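Local coordinates for protein enoyl-CoA hydratase, EchA12_1 (Mycobacterium marinum M, PDB 3QRE) that probably acts on coenzyme A thioesters in fatty acid metabolism, as a trimeric member of the enoyl-CoA hydratase/isomerase (crotonase) family, at residues Met151-Phe156 and Val243-Val248. Residues are numbered along the deposited sequence; the frame is centred on the assembly and turned at random.
Sequences MCDVRF and VIKRQV
Asp153 and Lys245 meet because both first torsions set CG anti to the carbonyl carbon (chi1 -63° and -83°), and a bend at chi3 of 84° then carries the end of the lysine chain across the carboxylate. The two side chains cross at about a right angle. Lys245 NZ donates to Asp153 OD2 at 2.7 Å, a hydrogen bond within a salt bridge that uses the syn lone pair of OD2. The other oxygen faces the methylenes: Asp153 OD1 lies 3.0 Å from Lys245 CE and 3.3 Å from Lys245 CD, which pass across the carboxylate close to OD1 before NZ meets OD2. A weak water link also runs from Lys245 NZ, at 3.3 Å, to Met151 O.

Both charged ends are buried and have further partners. Asp153 OD2 also accepts from Val133 N, while Lys245 NZ donates to the carbonyls of Val126 and Lys131. With OD2 these can take all three N-H, so the water can at most share one; this polar surrounding probably offsets the cost of burying the pair. Within 151-156, Arg155 NH1 reaches Cys152 O at 2.7 Å, the acceptor in its guanidinium plane but NH1 well above the carbonyl plane. With bonds from NH1 to Ala149 O and NE to Leu211 O, this is consistent with holding the turn in place.

In this crotonase-like fold the buried salt bridge joins the loop residue just before strand 154-158 to helix 238-249. That strand lies between strands 133-137 and 214-216 in the parallel part of the larger sheet, and Val248 on the helix packs against Trp188 of a second subunit.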
loop_
_atom_site.group_PDB
_atom_site.type_symbol
_atom_site.label_atom_id
_atom_site.label_comp_id
_atom_site.label_asym_id
_atom_site.label_seq_id
_atom_site.Cartn_x
_atom_site.Cartn_y
_atom_site.Cartn_z
ATOM N N MET A 151 3.957 -15.562 -0.478
ATOM C CA MET A 151 2.664 -16.280 -0.590
ATOM C C MET A 151 2.105 -16.660 0.792
ATOM O O MET A 151 0.890 -16.938 0.950
ATOM C CB MET A 151 2.754 -17.540 -1.498
ATOM C CG MET A 151 3.040 -17.231 -2.950
ATOM S SD MET A 151 1.830 -16.070 -3.705
ATOM C CE MET A 151 2.668 -15.905 -5.313
ATOM N N CYS A 152 2.989 -16.665 1.782
ATOM C CA CYS A 152 2.582 -16.966 3.138
ATOM C C CYS A 152 1.700 -15.858 3.722
ATOM O O CYS A 152 1.703 -14.728 3.252
ATOM C CB CYS A 152 3.813 -17.243 4.026
ATOM S SG CYS A 152 4.740 -18.700 3.482
ATOM N N ASP A 153 0.930 -16.198 4.745
ATOM C CA ASP A 153 0.024 -15.229 5.365
ATOM C C ASP A 153 0.792 -14.136 6.091
ATOM O O ASP A 153 0.484 -12.954 5.949
ATOM C CB ASP A 153 -0.923 -15.966 6.316
ATOM C CG ASP A 153 -1.801 -16.946 5.575
ATOM O OD1 ASP A 153 -2.786 -16.499 5.006
ATOM O OD2 ASP A 153 -1.521 -18.154 5.505
ATOM N N VAL A 154 1.788 -14.547 6.881
ATOM C CA VAL A 154 2.531 -13.630 7.756
ATOM C C VAL A 154 3.999 -14.003 7.746
ATOM O O VAL A 154 4.343 -15.202 7.734
ATOM C CB VAL A 154 1.978 -13.640 9.209
ATOM C CG1 VAL A 154 2.701 -12.633 10.064
ATOM C CG2 VAL A 154 0.471 -13.335 9.225
ATOM N N ARG A 155 4.855 -12.977 7.726
ATOM C CA ARG A 155 6.305 -13.157 7.702
ATOM C C ARG A 155 7.034 -12.494 8.891
ATOM O O ARG A 155 6.853 -11.298 9.172
ATOM C CB ARG A 155 6.877 -12.612 6.392
ATOM C CG ARG A 155 6.586 -13.469 5.137
ATOM C CD ARG A 155 6.652 -12.617 3.847
ATOM N NE ARG A 155 5.569 -11.618 3.798
ATOM C CZ ARG A 155 4.289 -11.913 3.592
ATOM N NH1 ARG A 155 3.902 -13.167 3.367
ATOM N NH2 ARG A 155 3.390 -10.957 3.596
ATOM N N PHE A 156 7.873 -13.281 9.567
ATOM C CA PHE A 156 8.855 -12.768 10.508
ATOM C C PHE A 156 10.220 -12.957 9.885
ATOM O O PHE A 156 10.443 -13.928 9.151
ATOM C CB PHE A 156 8.782 -13.501 11.840
ATOM C CG PHE A 156 7.549 -13.185 12.622
ATOM C CD1 PHE A 156 7.522 -12.099 13.477
ATOM C CD2 PHE A 156 6.401 -13.956 12.472
ATOM C CE1 PHE A 156 6.381 -11.785 14.198
ATOM C CE2 PHE A 156 5.223 -13.653 13.190
ATOM C CZ PHE A 156 5.215 -12.559 14.057
ATOM N N VAL A 243 -12.207 -18.710 6.645
ATOM C CA VAL A 243 -13.072 -17.641 6.186
ATOM C C VAL A 243 -12.265 -16.380 5.951
ATOM O O VAL A 243 -12.404 -15.707 4.900
ATOM C CB VAL A 243 -14.189 -17.386 7.239
ATOM C CG1 VAL A 243 -14.710 -15.986 7.185
ATOM C CG2 VAL A 243 -15.294 -18.376 7.027
ATOM N N ILE A 244 -11.402 -16.078 6.919
ATOM C CA ILE A 244 -10.532 -14.913 6.815
ATOM C C ILE A 244 -9.665 -14.997 5.550
ATOM O O ILE A 244 -9.649 -14.047 4.755
ATOM C CB ILE A 244 -9.703 -14.708 8.112
ATOM C CG1 ILE A 244 -10.627 -14.193 9.222
ATOM C CG2 ILE A 244 -8.512 -13.755 7.877
ATOM C CD1 ILE A 244 -10.092 -14.382 10.638
ATOM N N LYS A 245 -8.974 -16.127 5.346
ATOM C CA LYS A 245 -8.096 -16.254 4.152
ATOM C C LYS A 245 -8.922 -16.100 2.865
ATOM O O LYS A 245 -8.566 -15.333 1.988
ATOM C CB LYS A 245 -7.273 -17.561 4.143
ATOM C CG LYS A 245 -6.006 -17.475 4.964
ATOM C CD LYS A 245 -5.161 -18.760 4.928
ATOM C CE LYS A 245 -4.253 -18.786 3.688
ATOM N NZ LYS A 245 -3.112 -19.711 3.905
ATOM N N ARG A 246 -10.046 -16.802 2.788
ATOM C CA ARG A 246 -10.910 -16.695 1.641
ATOM C C ARG A 246 -11.446 -15.263 1.473
ATOM O O ARG A 246 -11.467 -14.729 0.359
ATOM C CB ARG A 246 -12.015 -17.747 1.748
ATOM C CG ARG A 246 -13.069 -17.696 0.683
ATOM C CD ARG A 246 -12.612 -18.277 -0.658
ATOM N NE ARG A 246 -13.632 -18.041 -1.689
ATOM C CZ ARG A 246 -13.375 -17.973 -2.996
ATOM N NH1 ARG A 246 -12.126 -18.117 -3.447
ATOM N NH2 ARG A 246 -14.369 -17.759 -3.857
ATOM N N GLN A 247 -11.823 -14.609 2.570
ATOM C CA GLN A 247 -12.335 -13.231 2.437
ATOM C C GLN A 247 -11.278 -12.216 2.021
ATOM O O GLN A 247 -11.577 -11.299 1.235
ATOM C CB GLN A 247 -13.086 -12.743 3.686
ATOM C CG GLN A 247 -14.425 -13.435 3.927
ATOM C CD GLN A 247 -15.411 -13.287 2.771
ATOM O OE1 GLN A 247 -15.846 -14.279 2.181
ATOM N NE2 GLN A 247 -15.769 -12.051 2.447
ATOM N N VAL A 248 -10.060 -12.372 2.540
ATOM C CA VAL A 248 -8.991 -11.413 2.259
ATOM C C VAL A 248 -8.494 -11.530 0.817
ATOM O O VAL A 248 -8.487 -10.539 0.101
ATOM C CB VAL A 248 -7.844 -11.472 3.307
ATOM C CG1 VAL A 248 -6.677 -10.582 2.922
ATOM C CG2 VAL A 248 -8.373 -11.058 4.706
HETATM O O HOH W 1 -1.167 -17.524 2.336
#